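Local coordinates for protein chaperone SYCD (Yersinia enterocolitica, PDB 2VGX) that acts as a type III secretion chaperone for translocator proteins and probably modulates expression of the yop operon, at residues I10-L13 with D19-E22. Sequence-based numbering, arbitrary orientation.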
ATOM      1  N   ILE B  10       8.213  -6.347  16.932  1.00 17.59           N
ATOM      2  CA  ILE B  10       8.657  -7.256  15.872  1.00 18.42           C
ATOM      3  C   ILE B  10       7.456  -7.694  15.059  1.00 18.45           C
ATOM      4  O   ILE B  10       7.553  -7.845  13.850  1.00 17.55           O
ATOM      5  CB  ILE B  10       9.423  -8.510  16.416  1.00 19.20           C
ATOM      6  CG1 ILE B  10      10.737  -8.133  17.113  1.00 20.70           C
ATOM      7  CG2 ILE B  10       9.748  -9.472  15.291  1.00 21.29           C
ATOM      8  CD1 ILE B  10      11.552  -7.003  16.443  1.00 22.02           C
ATOM      9  N   ALA B  11       6.313  -7.889  15.709  1.00 17.52           N
ATOM     10  CA  ALA B  11       5.138  -8.342  14.981  1.00 18.84           C
ATOM     11  C   ALA B  11       4.647  -7.271  14.027  1.00 18.92           C
ATOM     12  O   ALA B  11       4.216  -7.580  12.926  1.00 20.82           O
ATOM     13  CB  ALA B  11       4.016  -8.751  15.933  1.00 20.90           C
ATOM     14  N   MET B  12       4.726  -6.016  14.449  1.00 18.20           N
ATOM     15  CA  MET B  12       4.252  -4.908  13.639  1.00 20.13           C
ATOM     16  C   MET B  12       5.151  -4.793  12.400  1.00 16.92           C
ATOM     17  O   MET B  12       4.662  -4.478  11.327  1.00 17.25           O
ATOM     18  CB  MET B  12       4.223  -3.617  14.467  1.00 25.14           C
ATOM     19  CG  MET B  12       3.921  -2.340  13.711  1.00 30.48           C
ATOM     20  SD  MET B  12       2.186  -2.148  13.248  1.00 37.11           S
ATOM     21  CE  MET B  12       2.343  -1.012  11.885  1.00 32.50           C
ATOM     22  N   LEU B  13       6.450  -5.068  12.548  1.00 12.43           N
ATOM     23  CA  LEU B  13       7.384  -4.978  11.409  1.00  9.74           C
ATOM     24  C   LEU B  13       7.291  -6.117  10.396  1.00 11.87           C
ATOM     25  O   LEU B  13       7.806  -6.009   9.278  1.00 10.34           O
ATOM     26  CB  LEU B  13       8.835  -4.801  11.874  1.00 10.89           C
ATOM     27  CG  LEU B  13       9.131  -3.554  12.734  1.00 10.77           C
ATOM     28  CD1 LEU B  13      10.602  -3.466  13.090  1.00 15.24           C
ATOM     29  CD2 LEU B  13       8.683  -2.257  12.045  1.00 13.51           C
ATOM     30  N   ASP B  19      -3.089  -0.775  10.880  1.00 13.61           N
ATOM     31  CA  ASP B  19      -2.099   0.256  11.292  1.00 16.51           C
ATOM     32  C   ASP B  19      -1.044   0.536  10.219  1.00 13.60           C
ATOM     33  O   ASP B  19      -0.690   1.704   9.992  1.00 12.42           O
ATOM     34  CB  ASP B  19      -1.410  -0.114  12.604  1.00 21.77           C
ATOM     35  CG  ASP B  19      -2.342  -0.033  13.805  1.00 29.48           C
ATOM     36  OD1 ASP B  19      -3.336   0.744  13.770  1.00 31.82           O
ATOM     37  OD2 ASP B  19      -2.073  -0.746  14.791  1.00 32.91           O
ATOM     38  N   THR B  20      -0.553  -0.524   9.563  1.00  8.96           N
ATOM     39  CA  THR B  20       0.401  -0.393   8.471  1.00 11.20           C
ATOM     40  C   THR B  20      -0.145   0.533   7.376  1.00 11.06           C
ATOM     41  O   THR B  20       0.631   1.248   6.732  1.00 10.25           O
ATOM     42  CB  THR B  20       0.700  -1.771   7.813  1.00 11.34           C
ATOM     43  OG1 THR B  20       0.933  -2.773   8.830  1.00  9.29           O
ATOM     44  CG2 THR B  20       1.881  -1.686   6.829  1.00 11.71           C
ATOM     45  N   LEU B  21      -1.473   0.526   7.179  1.00  8.83           N
ATOM     46  CA  LEU B  21      -2.092   1.171   6.001  1.00  9.81           C
ATOM     47  C   LEU B  21      -2.698   2.555   6.304  1.00 11.32           C
ATOM     48  O   LEU B  21      -3.142   3.267   5.388  1.00  9.01           O
ATOM     49  CB  LEU B  21      -3.164   0.226   5.386  1.00  5.92           C
ATOM     50  CG  LEU B  21      -2.695  -1.211   5.063  1.00  7.48           C
ATOM     51  CD1 LEU B  21      -3.870  -2.033   4.589  1.00  7.96           C
ATOM     52  CD2 LEU B  21      -1.564  -1.238   4.005  1.00  6.24           C
ATOM     53  N   GLU B  22      -2.689   2.937   7.577  1.00 13.96           N
ATOM     54  CA  GLU B  22      -3.402   4.158   8.008  1.00 14.16           C
ATOM     55  C   GLU B  22      -2.889   5.469   7.345  1.00 15.01           C
ATOM     56  O   GLU B  22      -3.689   6.335   6.908  1.00 15.32           O
ATOM     57  CB  GLU B  22      -3.443   4.260   9.533  1.00 15.68           C
ATOM     58  CG  GLU B  22      -4.381   5.406  10.092  1.00 16.23           C
ATOM     59  CD  GLU B  22      -5.804   5.404   9.509  1.00 22.26           C
ATOM     60  OE1 GLU B  22      -6.372   4.294   9.253  1.00 18.54           O
ATOM     61  OE2 GLU B  22      -6.348   6.541   9.311  1.00 25.18           O
TER
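Met12 meets Asp19 and Thr20 through its terminal methyl, CE, a compact example of how one long, flexible side chain can link two helices whose backbones stay well apart. The nearest pair of CA atoms, those of Met12 and Thr20, is still 7.9 Å apart. Along 10-13, Met12 alone spans this interval. Its CG stands anti to the backbone N (chi1 172°) and the chain bends at chi2 (75°), which carries SD and CE across to the start of helix 18-33. There the methyl CE rests 3.7 Å from N of Thr20 and 3.8 Å from its OG1, while CB of Asp19 lies 3.9 Å from the same CE. SD also comes to 4.2 Å from CB of Asp19, whose side chain runs roughly perpendicular to the methionine; that of Thr20 lies alongside it, pointing the other way. No hydrogen bond joins the segments, so the contact is van der Waals in kind. OG1 of Thr20 is hydrogen-bonded to N of Ser17, so CE lies against an oxygen that already has a polar partner. Met12, Leu13 and Thr20 also pack against another chain of the assembly. Farther along, Glu22 forms a salt bridge with Arg56 of helix 55-67. The small helix 7-14 thus sits at one end of the elongated, all-helical tetratricopeptide-repeat chaperone, beside helix 18-33, whose Leu21 packs on Leu47 and Leu50 of helix 44-50.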